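Local coordinates for ThiJ/PfpI family protein (Pseudomonas syringae pv. tomato, PDB 3EWN), which is of unknown function but belongs to the DJ-1/PfpI family, whose glutaminase-like fold commonly carries a reactive cysteine on a sharp turn, at residues Lys17-Gly22 with Leu189-Tyr194; Gly33-Asp38 with Ala173-Gly178; Val87-Gly92 with Tyr119-Cys124; Ser125-Leu130 with Ala141-Ser146. All coordinates share one frame; numbering follows the deposited sequence.

Contact 1. Residues Lys17-Gly22 with Leu189-Tyr194; sequences KVPWMG and LRDQTY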
loop_
_atom_site.group_PDB
_atom_site.type_symbol
_atom_site.label_atom_id
_atom_site.label_comp_id
_atom_site.label_asym_id
_atom_site.label_seq_id
_atom_site.Cartn_x
_atom_site.Cartn_y
_atom_site.Cartn_z
ATOM N N LYS A 17 29.313 -7.809 -0.801
ATOM C CA LYS A 17 28.799 -9.054 -0.234
ATOM C C LYS A 17 27.284 -9.102 -0.057
ATOM O O LYS A 17 26.742 -10.127 0.352
ATOM C CB LYS A 17 29.480 -9.345 1.104
ATOM C CG LYS A 17 30.965 -9.672 0.978
ATOM C CD LYS A 17 31.605 -9.891 2.337
ATOM C CE LYS A 17 31.465 -8.655 3.212
ATOM N NZ LYS A 17 32.077 -7.448 2.591
ATOM N N VAL A 18 26.603 -8.000 -0.356
ATOM C CA VAL A 18 25.148 -7.962 -0.239
ATOM C C VAL A 18 24.556 -8.902 -1.290
ATOM O O VAL A 18 24.957 -8.866 -2.452
ATOM C CB VAL A 18 24.597 -6.537 -0.498
ATOM C CG1 VAL A 18 23.077 -6.546 -0.452
ATOM C CG2 VAL A 18 25.162 -5.562 0.522
ATOM N N PRO A 19 23.607 -9.767 -0.895
ATOM C CA PRO A 19 23.006 -10.687 -1.866
ATOM C C PRO A 19 22.003 -9.980 -2.782
ATOM O O PRO A 19 20.788 -10.118 -2.623
ATOM C CB PRO A 19 22.355 -11.746 -0.975
ATOM C CG PRO A 19 21.968 -10.966 0.237
ATOM C CD PRO A 19 23.175 -10.090 0.476
ATOM N N TRP A 20 22.525 -9.223 -3.743
ATOM C CA TRP A 20 21.692 -8.472 -4.679
ATOM C C TRP A 20 20.724 -9.338 -5.473
ATOM O O TRP A 20 19.560 -8.974 -5.644
ATOM C CB TRP A 20 22.576 -7.675 -5.647
ATOM C CG TRP A 20 23.398 -6.638 -4.951
ATOM C CD1 TRP A 20 24.762 -6.588 -4.863
ATOM C CD2 TRP A 20 22.905 -5.536 -4.184
ATOM N NE1 TRP A 20 25.146 -5.524 -4.080
ATOM C CE2 TRP A 20 24.026 -4.863 -3.651
ATOM C CE3 TRP A 20 21.621 -5.055 -3.890
ATOM C CZ2 TRP A 20 23.902 -3.731 -2.840
ATOM C CZ3 TRP A 20 21.498 -3.932 -3.082
ATOM C CH2 TRP A 20 22.635 -3.283 -2.564
HETATM N N MSE A 21 21.212 -10.477 -5.957
HETATM C CA MSE A 21 20.391 -11.393 -6.745
HETATM C C MSE A 21 19.787 -12.525 -5.929
HETATM O O MSE A 21 20.378 -13.010 -4.966
HETATM C CB MSE A 21 21.204 -12.000 -7.894
HETATM C CG MSE A 21 21.288 -11.156 -9.152
HETATM SE SE MSE A 21 19.550 -10.828 -9.937
HETATM C CE MSE A 21 18.943 -12.616 -10.089
ATOM N N GLY A 22 18.593 -12.940 -6.338
ATOM C CA GLY A 22 17.898 -14.019 -5.668
ATOM C C GLY A 22 17.020 -14.738 -6.671
ATOM O O GLY A 22 16.920 -14.315 -7.821
ATOM N N LEU A 189 15.035 -12.978 3.744
ATOM C CA LEU A 189 15.360 -13.565 2.446
ATOM C C LEU A 189 16.745 -13.194 1.908
ATOM O O LEU A 189 17.417 -14.017 1.280
ATOM C CB LEU A 189 14.276 -13.182 1.433
ATOM C CG LEU A 189 12.893 -13.743 1.787
ATOM C CD1 LEU A 189 11.826 -13.131 0.882
ATOM C CD2 LEU A 189 12.913 -15.259 1.657
ATOM N N ARG A 190 17.170 -11.957 2.143
ATOM C CA ARG A 190 18.480 -11.501 1.687
ATOM C C ARG A 190 19.286 -11.199 2.947
ATOM O O ARG A 190 19.736 -12.121 3.619
ATOM C CB ARG A 190 18.322 -10.259 0.802
ATOM C CG ARG A 190 17.461 -10.500 -0.444
ATOM C CD ARG A 190 18.010 -11.630 -1.310
ATOM N NE ARG A 190 17.125 -11.949 -2.432
ATOM C CZ ARG A 190 17.088 -11.287 -3.584
ATOM N NH1 ARG A 190 17.896 -10.253 -3.798
ATOM N NH2 ARG A 190 16.224 -11.648 -4.522
ATOM N N ASP A 191 19.486 -9.925 3.269
ATOM C CA ASP A 191 20.185 -9.579 4.504
ATOM C C ASP A 191 19.715 -8.210 4.978
ATOM O O ASP A 191 18.908 -7.571 4.310
ATOM C CB ASP A 191 21.721 -9.646 4.347
ATOM C CG ASP A 191 22.303 -8.517 3.515
ATOM O OD1 ASP A 191 21.573 -7.579 3.136
ATOM O OD2 ASP A 191 23.525 -8.573 3.250
ATOM N N GLN A 192 20.193 -7.761 6.130
ATOM C CA GLN A 192 19.738 -6.479 6.655
ATOM C C GLN A 192 20.091 -5.280 5.790
ATOM O O GLN A 192 19.313 -4.329 5.685
ATOM C CB GLN A 192 20.278 -6.259 8.066
ATOM C CG GLN A 192 19.697 -5.021 8.723
ATOM C CD GLN A 192 20.055 -4.915 10.184
ATOM O OE1 GLN A 192 20.155 -5.923 10.880
ATOM N NE2 GLN A 192 20.221 -3.689 10.668
ATOM N N THR A 193 21.265 -5.311 5.172
ATOM C CA THR A 193 21.676 -4.196 4.332
ATOM C C THR A 193 20.731 -4.035 3.147
ATOM O O THR A 193 20.375 -2.914 2.772
ATOM C CB THR A 193 23.102 -4.389 3.810
ATOM O OG1 THR A 193 23.993 -4.540 4.922
ATOM C CG2 THR A 193 23.530 -3.180 2.983
ATOM N N TYR A 194 20.330 -5.155 2.555
ATOM C CA TYR A 194 19.423 -5.109 1.416
ATOM C C TYR A 194 18.119 -4.477 1.892
ATOM O O TYR A 194 17.560 -3.603 1.229
ATOM C CB TYR A 194 19.159 -6.521 0.889
ATOM C CG TYR A 194 18.502 -6.565 -0.475
ATOM C CD1 TYR A 194 19.221 -6.968 -1.597
ATOM C CD2 TYR A 194 17.169 -6.197 -0.645
ATOM C CE1 TYR A 194 18.635 -7.007 -2.854
ATOM C CE2 TYR A 194 16.570 -6.231 -1.904
ATOM C CZ TYR A 194 17.309 -6.638 -3.000
ATOM O OH TYR A 194 16.726 -6.690 -4.243
#

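Contact 2. Residues Gly33-Asp38 with Ala173-Gly178; sequences GMTVMD and AGVTAG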
loop_
_atom_site.group_PDB
_atom_site.type_symbol
_atom_site.label_atom_id
_atom_site.label_comp_id
_atom_site.label_asym_id
_atom_site.label_seq_id
_atom_site.Cartn_x
_atom_site.Cartn_y
_atom_site.Cartn_z
ATOM N N GLY A 33 -13.023 -8.581 -2.653
ATOM C CA GLY A 33 -13.247 -8.055 -1.320
ATOM C C GLY A 33 -12.040 -7.947 -0.409
ATOM O O GLY A 33 -12.176 -7.556 0.748
HETATM N N MSE A 34 -10.861 -8.295 -0.906
HETATM C CA MSE A 34 -9.666 -8.187 -0.078
HETATM C C MSE A 34 -9.374 -6.707 0.174
HETATM O O MSE A 34 -9.832 -5.848 -0.577
HETATM C CB MSE A 34 -8.475 -8.815 -0.792
HETATM C CG MSE A 34 -8.040 -8.046 -2.032
HETATM SE SE MSE A 34 -6.474 -8.779 -2.840
HETATM C CE MSE A 34 -6.492 -7.771 -4.460
ATOM N N THR A 35 -8.634 -6.411 1.239
ATOM C CA THR A 35 -8.260 -5.037 1.541
ATOM C C THR A 35 -6.968 -4.908 0.753
ATOM O O THR A 35 -5.979 -5.550 1.082
ATOM C CB THR A 35 -7.995 -4.840 3.053
ATOM O OG1 THR A 35 -9.200 -5.110 3.783
ATOM C CG2 THR A 35 -7.548 -3.410 3.338
ATOM N N VAL A 36 -6.970 -4.085 -0.289
ATOM C CA VAL A 36 -5.794 -3.982 -1.141
ATOM C C VAL A 36 -4.482 -3.595 -0.459
ATOM O O VAL A 36 -3.425 -4.099 -0.839
ATOM C CB VAL A 36 -6.069 -3.061 -2.367
ATOM C CG1 VAL A 36 -6.023 -1.601 -1.968
ATOM C CG2 VAL A 36 -5.075 -3.368 -3.475
HETATM N N MSE A 37 -4.530 -2.730 0.550
HETATM C CA MSE A 37 -3.298 -2.347 1.243
HETATM C C MSE A 37 -2.646 -3.595 1.864
HETATM O O MSE A 37 -1.426 -3.667 2.010
HETATM C CB MSE A 37 -3.603 -1.305 2.330
HETATM C CG MSE A 37 -2.384 -0.797 3.104
HETATM SE SE MSE A 37 -0.939 -0.054 2.053
HETATM C CE MSE A 37 0.467 -0.384 3.292
ATOM N N ASP A 38 -3.469 -4.575 2.227
ATOM C CA ASP A 38 -2.964 -5.815 2.821
ATOM C C ASP A 38 -2.019 -6.513 1.862
ATOM O O ASP A 38 -1.053 -7.152 2.276
ATOM C CB ASP A 38 -4.121 -6.766 3.141
ATOM C CG ASP A 38 -4.927 -6.319 4.328
ATOM O OD1 ASP A 38 -4.794 -5.143 4.730
ATOM O OD2 ASP A 38 -5.703 -7.148 4.853
ATOM N N ALA A 173 0.038 -8.069 11.679
ATOM C CA ALA A 173 -1.254 -7.658 12.209
ATOM C C ALA A 173 -2.092 -6.915 11.172
ATOM O O ALA A 173 -1.911 -7.090 9.969
ATOM C CB ALA A 173 -1.060 -6.797 13.448
ATOM N N GLY A 174 -3.002 -6.075 11.647
ATOM C CA GLY A 174 -3.874 -5.342 10.753
ATOM C C GLY A 174 -3.239 -4.470 9.684
ATOM O O GLY A 174 -2.174 -3.882 9.869
ATOM N N VAL A 175 -3.933 -4.409 8.552
ATOM C CA VAL A 175 -3.568 -3.618 7.378
ATOM C C VAL A 175 -2.124 -3.124 7.211
ATOM O O VAL A 175 -1.281 -3.830 6.647
ATOM C CB VAL A 175 -4.524 -2.406 7.261
ATOM C CG1 VAL A 175 -4.352 -1.725 5.916
ATOM C CG2 VAL A 175 -5.974 -2.876 7.451
ATOM N N THR A 176 -1.844 -1.913 7.686
ATOM C CA THR A 176 -0.520 -1.316 7.529
ATOM C C THR A 176 0.645 -2.109 8.106
ATOM O O THR A 176 1.798 -1.861 7.753
ATOM C CB THR A 176 -0.487 0.117 8.098
ATOM O OG1 THR A 176 -0.810 0.092 9.491
ATOM C CG2 THR A 176 -1.496 0.998 7.366
ATOM N N ALA A 177 0.356 -3.064 8.985
ATOM C CA ALA A 177 1.410 -3.893 9.565
ATOM C C ALA A 177 2.162 -4.640 8.458
ATOM O O ALA A 177 3.294 -5.089 8.649
ATOM C CB ALA A 177 0.802 -4.893 10.552
ATOM N N GLY A 178 1.522 -4.771 7.302
ATOM C CA GLY A 178 2.138 -5.467 6.182
ATOM C C GLY A 178 3.488 -4.906 5.778
ATOM O O GLY A 178 4.345 -5.635 5.280
HETATM O O HOH W 1 0.047 -3.807 4.277
#

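Contact 3. Residues Val87-Gly92 with Tyr119-Cys124; sequences VLFAPG and YITSVC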
loop_
_atom_site.group_PDB
_atom_site.type_symbol
_atom_site.label_atom_id
_atom_site.label_comp_id
_atom_site.label_asym_id
_atom_site.label_seq_id
_atom_site.Cartn_x
_atom_site.Cartn_y
_atom_site.Cartn_z
ATOM N N VAL A 87 7.723 -18.431 -0.727
ATOM C CA VAL A 87 6.742 -17.789 0.141
ATOM C C VAL A 87 5.302 -17.921 -0.343
ATOM O O VAL A 87 5.011 -17.722 -1.520
ATOM C CB VAL A 87 7.026 -16.278 0.290
ATOM C CG1 VAL A 87 5.978 -15.645 1.203
ATOM C CG2 VAL A 87 8.422 -16.055 0.844
ATOM N N LEU A 88 4.410 -18.272 0.578
ATOM C CA LEU A 88 2.981 -18.365 0.284
ATOM C C LEU A 88 2.423 -17.238 1.141
ATOM O O LEU A 88 2.757 -17.142 2.318
ATOM C CB LEU A 88 2.401 -19.707 0.739
ATOM C CG LEU A 88 0.881 -19.870 0.567
ATOM C CD1 LEU A 88 0.478 -19.701 -0.903
ATOM C CD2 LEU A 88 0.462 -21.235 1.075
ATOM N N PHE A 89 1.583 -16.385 0.562
ATOM C CA PHE A 89 1.049 -15.241 1.297
ATOM C C PHE A 89 -0.437 -15.010 1.081
ATOM O O PHE A 89 -0.938 -15.173 -0.027
ATOM C CB PHE A 89 1.810 -13.978 0.871
ATOM C CG PHE A 89 1.181 -12.693 1.342
ATOM C CD1 PHE A 89 1.542 -12.129 2.562
ATOM C CD2 PHE A 89 0.224 -12.049 0.564
ATOM C CE1 PHE A 89 0.962 -10.938 2.998
ATOM C CE2 PHE A 89 -0.365 -10.859 0.991
ATOM C CZ PHE A 89 0.005 -10.302 2.211
ATOM N N ALA A 90 -1.134 -14.605 2.145
ATOM C CA ALA A 90 -2.560 -14.309 2.047
ATOM C C ALA A 90 -2.889 -12.975 2.705
ATOM O O ALA A 90 -2.511 -12.731 3.853
ATOM C CB ALA A 90 -3.383 -15.412 2.697
ATOM N N PRO A 91 -3.582 -12.084 1.972
ATOM C CA PRO A 91 -3.969 -10.772 2.497
ATOM C C PRO A 91 -5.309 -10.893 3.212
ATOM O O PRO A 91 -5.971 -11.937 3.132
ATOM C CB PRO A 91 -4.069 -9.917 1.240
ATOM C CG PRO A 91 -4.648 -10.890 0.248
ATOM C CD PRO A 91 -3.827 -12.155 0.519
ATOM N N GLY A 92 -5.707 -9.819 3.888
ATOM C CA GLY A 92 -6.965 -9.807 4.614
ATOM C C GLY A 92 -8.118 -9.066 3.950
ATOM O O GLY A 92 -8.112 -8.805 2.747
ATOM N N TYR A 119 8.168 -20.537 3.485
ATOM C CA TYR A 119 7.560 -19.611 4.433
ATOM C C TYR A 119 6.065 -19.528 4.169
ATOM O O TYR A 119 5.638 -19.443 3.020
ATOM C CB TYR A 119 8.162 -18.215 4.289
ATOM C CG TYR A 119 9.636 -18.128 4.611
ATOM C CD1 TYR A 119 10.082 -18.050 5.933
ATOM C CD2 TYR A 119 10.587 -18.120 3.593
ATOM C CE1 TYR A 119 11.442 -17.962 6.227
ATOM C CE2 TYR A 119 11.947 -18.031 3.876
ATOM C CZ TYR A 119 12.364 -17.953 5.192
ATOM O OH TYR A 119 13.707 -17.864 5.472
ATOM N N ILE A 120 5.282 -19.563 5.245
ATOM C CA ILE A 120 3.828 -19.463 5.177
ATOM C C ILE A 120 3.531 -18.139 5.868
ATOM O O ILE A 120 3.816 -17.967 7.055
ATOM C CB ILE A 120 3.168 -20.637 5.922
ATOM C CG1 ILE A 120 3.480 -21.938 5.175
ATOM C CG2 ILE A 120 1.666 -20.411 6.048
ATOM C CD1 ILE A 120 2.959 -23.188 5.856
ATOM N N THR A 121 2.957 -17.203 5.126
ATOM C CA THR A 121 2.720 -15.876 5.672
ATOM C C THR A 121 1.357 -15.283 5.362
ATOM O O THR A 121 0.632 -15.763 4.495
ATOM C CB THR A 121 3.777 -14.900 5.135
ATOM O OG1 THR A 121 3.569 -14.718 3.727
ATOM C CG2 THR A 121 5.185 -15.458 5.351
ATOM N N SER A 122 1.030 -14.214 6.076
ATOM C CA SER A 122 -0.228 -13.512 5.876
ATOM C C SER A 122 -0.161 -12.188 6.609
ATOM O O SER A 122 0.719 -11.963 7.441
ATOM C CB SER A 122 -1.409 -14.329 6.419
ATOM O OG SER A 122 -1.396 -14.390 7.840
ATOM N N VAL A 123 -1.087 -11.304 6.272
ATOM C CA VAL A 123 -1.186 -10.006 6.914
ATOM C C VAL A 123 -2.659 -9.775 7.234
ATOM O O VAL A 123 -3.538 -10.211 6.489
ATOM C CB VAL A 123 -0.668 -8.875 5.980
ATOM C CG1 VAL A 123 -1.135 -7.509 6.477
ATOM C CG2 VAL A 123 0.848 -8.917 5.923
ATOM N N CYS A 124 -2.934 -9.133 8.363
ATOM C CA CYS A 124 -4.309 -8.821 8.725
ATOM C C CYS A 124 -5.170 -10.082 8.855
ATOM O O CYS A 124 -4.690 -11.118 9.311
ATOM C CB CYS A 124 -4.887 -7.876 7.665
ATOM S SG CYS A 124 -6.330 -6.923 8.169
#

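Contact 4. Residues Ser125-Leu130 with Ala141-Ser146; sequences SGSLIL and ATSHWS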
loop_
_atom_site.group_PDB
_atom_site.type_symbol
_atom_site.label_atom_id
_atom_site.label_comp_id
_atom_site.label_asym_id
_atom_site.label_seq_id
_atom_site.Cartn_x
_atom_site.Cartn_y
_atom_site.Cartn_z
ATOM N N SER A 125 -6.434 -10.010 8.439
ATOM C CA SER A 125 -7.316 -11.171 8.557
ATOM C C SER A 125 -6.914 -12.323 7.641
ATOM O O SER A 125 -7.578 -13.356 7.606
ATOM C CB SER A 125 -8.772 -10.776 8.284
ATOM O OG SER A 125 -8.920 -10.217 6.995
ATOM N N GLY A 126 -5.830 -12.143 6.895
ATOM C CA GLY A 126 -5.370 -13.206 6.025
ATOM C C GLY A 126 -5.019 -14.444 6.836
ATOM O O GLY A 126 -5.016 -15.556 6.316
ATOM N N SER A 127 -4.718 -14.262 8.118
ATOM C CA SER A 127 -4.376 -15.409 8.947
ATOM C C SER A 127 -5.584 -16.319 9.197
ATOM O O SER A 127 -5.426 -17.442 9.665
ATOM C CB SER A 127 -3.741 -14.957 10.271
ATOM O OG SER A 127 -4.399 -13.830 10.821
ATOM N N LEU A 128 -6.788 -15.840 8.889
ATOM C CA LEU A 128 -7.978 -16.677 9.055
ATOM C C LEU A 128 -7.945 -17.706 7.926
ATOM O O LEU A 128 -8.382 -18.842 8.091
ATOM C CB LEU A 128 -9.268 -15.853 8.947
ATOM C CG LEU A 128 -9.584 -14.783 9.997
ATOM C CD1 LEU A 128 -10.925 -14.138 9.646
ATOM C CD2 LEU A 128 -9.635 -15.381 11.399
ATOM N N ILE A 129 -7.421 -17.294 6.775
ATOM C CA ILE A 129 -7.322 -18.184 5.630
ATOM C C ILE A 129 -6.269 -19.252 5.919
ATOM O O ILE A 129 -6.493 -20.430 5.642
ATOM C CB ILE A 129 -6.955 -17.400 4.342
ATOM C CG1 ILE A 129 -8.099 -16.450 3.971
ATOM C CG2 ILE A 129 -6.663 -18.373 3.196
ATOM C CD1 ILE A 129 -7.767 -15.482 2.826
ATOM N N LEU A 130 -5.133 -18.845 6.490
ATOM C CA LEU A 130 -4.067 -19.791 6.830
ATOM C C LEU A 130 -4.594 -20.797 7.845
ATOM O O LEU A 130 -4.305 -21.991 7.768
ATOM C CB LEU A 130 -2.861 -19.072 7.453
ATOM C CG LEU A 130 -2.067 -18.060 6.630
ATOM C CD1 LEU A 130 -0.842 -17.637 7.428
ATOM C CD2 LEU A 130 -1.650 -18.667 5.299
ATOM N N ALA A 141 0.410 -16.827 16.024
ATOM C CA ALA A 141 0.094 -15.994 14.875
ATOM C C ALA A 141 -0.747 -14.809 15.303
ATOM O O ALA A 141 -1.453 -14.866 16.310
ATOM C CB ALA A 141 -0.651 -16.813 13.822
ATOM N N THR A 142 -0.659 -13.729 14.536
ATOM C CA THR A 142 -1.428 -12.533 14.834
ATOM C C THR A 142 -2.431 -12.304 13.709
ATOM O O THR A 142 -2.542 -13.118 12.795
ATOM C CB THR A 142 -0.506 -11.298 15.000
ATOM O OG1 THR A 142 -1.293 -10.165 15.393
ATOM C CG2 THR A 142 0.213 -10.980 13.703
ATOM N N SER A 143 -3.171 -11.207 13.780
ATOM C CA SER A 143 -4.168 -10.898 12.762
ATOM C C SER A 143 -4.666 -9.491 13.056
ATOM O O SER A 143 -4.091 -8.794 13.888
ATOM C CB SER A 143 -5.328 -11.891 12.868
ATOM O OG SER A 143 -6.183 -11.825 11.739
ATOM N N HIS A 144 -5.721 -9.061 12.370
ATOM C CA HIS A 144 -6.281 -7.743 12.652
ATOM C C HIS A 144 -6.828 -7.873 14.071
ATOM O O HIS A 144 -7.223 -8.968 14.494
ATOM C CB HIS A 144 -7.408 -7.418 11.667
ATOM C CG HIS A 144 -7.930 -6.016 11.786
ATOM N ND1 HIS A 144 -8.913 -5.658 12.684
ATOM C CD2 HIS A 144 -7.585 -4.878 11.134
ATOM C CE1 HIS A 144 -9.152 -4.362 12.580
ATOM N NE2 HIS A 144 -8.361 -3.865 11.647
ATOM N N TRP A 145 -6.853 -6.779 14.821
ATOM C CA TRP A 145 -7.339 -6.867 16.189
ATOM C C TRP A 145 -8.789 -7.321 16.314
ATOM O O TRP A 145 -9.186 -7.844 17.354
ATOM C CB TRP A 145 -7.145 -5.537 16.927
ATOM C CG TRP A 145 -7.760 -4.339 16.268
ATOM C CD1 TRP A 145 -7.118 -3.402 15.509
ATOM C CD2 TRP A 145 -9.130 -3.919 16.351
ATOM N NE1 TRP A 145 -8.001 -2.419 15.120
ATOM C CE2 TRP A 145 -9.242 -2.715 15.621
ATOM C CE3 TRP A 145 -10.271 -4.444 16.970
ATOM C CZ2 TRP A 145 -10.453 -2.025 15.497
ATOM C CZ3 TRP A 145 -11.477 -3.756 16.847
ATOM C CH2 TRP A 145 -11.556 -2.560 16.116
ATOM N N SER A 146 -9.576 -7.145 15.257
ATOM C CA SER A 146 -10.986 -7.525 15.300
ATOM C C SER A 146 -11.266 -9.023 15.222
ATOM O O SER A 146 -12.379 -9.455 15.529
ATOM C CB SER A 146 -11.754 -6.829 14.176
ATOM O OG SER A 146 -11.324 -7.299 12.906
#

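Contact 1. Residues Lys17-Gly22 with Leu189-Tyr194
The short turn between helices 177-189 and 192-201 receives the N-terminal arm of the chain, with Arg190 and Asp191 on the turn meeting Pro19 and its neighbours on the arm. Arg190 CB lies against Pro19 CG at 3.8 Å, the two side chains sliding past each other in opposite directions. Beyond CB the arginine bends at chi2 (-57°), and its guanidinium reaches two successive carbonyls of the arm. Arg190 NH1 donates to Pro19 O at 3.1 Å, in that carbonyl's plane though 27° out of the guanidinium plane, and more weakly to Trp20 O at 2.8 Å, at the guanidinium edge. Gly22 CA lies over one face of the group, 3.1 Å above its plane. NE forms a salt bridge to Glu24 and NH2 bonds to Met50 O, so the guanidinium is held at each nitrogen.

Asp191 is the N-cap of helix 192-201: its OD1 accepts from Tyr194 N at 2.8 Å, met nearly along the C-O axis, while OD2 lies 3.2 Å from Pro19 CD. The apolar half centres on Val18. Val18 CG2 meets Thr193 CG2 at 3.8 Å, and CG1 reaches the edge of the Tyr194 ring while also sitting over the centre of the Trp20 ring. Trp20 CE3 touches Tyr194 CE1, with the two ring planes inclined at 46°. Tyr194 OH bonds to Ser48 O and Met50 N, and Trp20 NE1 to Met15 O. An inverse gamma turn centred on Pro19 thus packs over an aspartate-capped helix start, the arm joining an interhelical turn through arginine-to-carbonyl bonds.

Contact 2. Residues Gly33-Asp38 with Ala173-Gly178
Val175 meets Met37 and Asp38 in the tight part of this contact, where the start of helix 36-46 faces the turn leading into helix 177-189. Val175 CG1, anti to its backbone N (chi1 -169°), lies 3.6 Å from CG of Met37, which is present as selenomethionine, and the two side chains cross at about a right angle. Asp38 approaches from beside it: Asp38 OD1 lies 3.3 Å from Val175 CA and 3.6 Å from Val175 CG1, so a carboxylate oxygen rests on the flank of the valine without any hydrogen bond between the two segments. The other carboxylate oxygen, OD2, makes a weak bond to Gly92 N.

The packing is looser around this core. Thr35 CG2 comes only to 4.4 Å from Val175 CG2, and Met37 CE is equally distant from Thr176 CA. Between the backbones a water takes the place of direct contact, donating to Met37 O and to Val175 O at 2.7 Å each, thereby satisfying two carbonyls in a buried region. Thr35 OG1 bonds to Asp67 and to a bound glycerol, consistent with a pocket there. The second subunit packs nearby: its Met37 meets Met37, its Met201 meets Val175, and its Ser202 O is bonded by Thr176 OG1.

Val175 owes its position to a type II' beta turn from Gly174 to Ala177, closed by Ala177 N to Gly174 O at 2.8 Å. This is a strand-turn-helix connection at the C-terminal end of strand 169-172, consistent with the DJ-1/PfpI fold.

Contact 3. Residues Val87-Gly92 with Tyr119-Cys124
Strands 87-90 and 119-123 run side by side as parallel neighbours in the central sheet, pairing Val87 with Tyr119 through Ala90 with Ser122. Backbone bonds form the ladder: Leu88 N to Tyr119 O at 3.0 Å, Thr121 N to Leu88 O at 2.8 Å, Ala90 N to Thr121 O at 3.2 Å and Val123 N to Ala90 O at 3.1 Å. Past Ala90 the regular bonding stops, and the strands continue as loops holding Gly92 and Cys124.

One side-chain bond reinforces the ladder. With chi1 at 68°, Thr121 OG1 lies between its own backbone N and carbonyl carbon, and from there donates to Leu88 O at 2.9 Å. Its approach is tilted 35° from the carbonyl plane; the backbone N of Thr121 bonds the same oxygen, so two donors of one residue grip it. Weaker CA-H...O contacts add to the ladder, among them Phe89 CA to Thr121 O at 3.3 Å.

The side-chain contacts on the face bearing Val87, Phe89 and Thr121 are mostly apolar. The exception is Thr121 OG1, at the edge of the Phe89 ring and in its plane. Val123 CG2 also lies at that edge, 3.6 Å from Phe89 CE1. Val87 CG2 meets Tyr119 CD2 more distantly, at 4.1 Å. Helix 177-189 packs on this face through Met185 and Phe181, and Tyr119 OH bonds to Glu188.

Backbone bonds thus fix both strands in register, with the doubly gripped Leu88 O satisfied in the buried core. Gly92 and Cys124 follow from their C-terminal ends, consistent with the nucleophile elbow of DJ-1/PfpI relatives.

Contact 4. Residues Ser125-Leu130 with Ala141-Ser146
Ser127 and Ser143 face each other because of their first torsions: OG of Ser127 lies between its backbone N and carbonyl carbon (chi1 41°), while that of Ser143 is anti to its backbone N (chi1 -168°). They meet beside the turn after strand 119-123 that leads into helix 126-132, consistent with a nucleophile elbow, with the loop 142-146 packed alongside.

Ser127 OG lies 2.8 Å from Thr142 O, to which it may donate, though Thr142 O and Cys124 O may compete for that proton. Ser143 OG is also 2.8 Å from Ser127 OG. Ser143 OG bonds to Cys124 O, which is also a possible acceptor for Ser127 OG, so the loop and the start of the helix gather at one carbonyl. Ser143 OG further approaches Ser125 CA at 3.4 Å, while Ser127 CB comes within 3.3 Å of Thr142 O. The loop therefore meets the helix chiefly through small polar groups, in a buried setting. Ser125 OG bonds to Gly93 O, and on the loop Thr142 OG1 to Ala161 O.

His144 follows directly, its side chain turned away from the helix and reaching Cys124. His144 ND1 takes a bond from Ser146 N at 3.0 Å, tilted 20° from the ring plane. A second bond joins His144 ND1 to Ser146 OG at 2.9 Å, with the donor undetermined. These bonds at ND1, together with one from NE2 to Met201 O of the second subunit, hold the ring's rotation. The neighbouring Trp145 offers its indole to the same ring: His144 CE1 sits 3.4 Å above the indole plane, offset toward its rim.

In the fold
Contacts 2, 3 and 4 crowd around one spot, their centres 9 to 10 Å apart, whereas contact 1 lies 21 Å from contact 3 and further from the others, centre to centre. Cys124, at the end of contact 3, is the shared point: Asp38 OD2 of contact 2 lies 3.0 Å from Cys124 CB, and His144 of contact 4 touches it. Bound glycerol lies about 4 Å from the Cys124 side chain and about 3 Å from those of Thr35 and His144, consistent with a pocket where this family often has its reactive cysteine. Contact 1 stays linked through Leu189 CD2, 3.7 Å from Tyr119 CE2. Contacts 2 and 4 both also meet the second subunit.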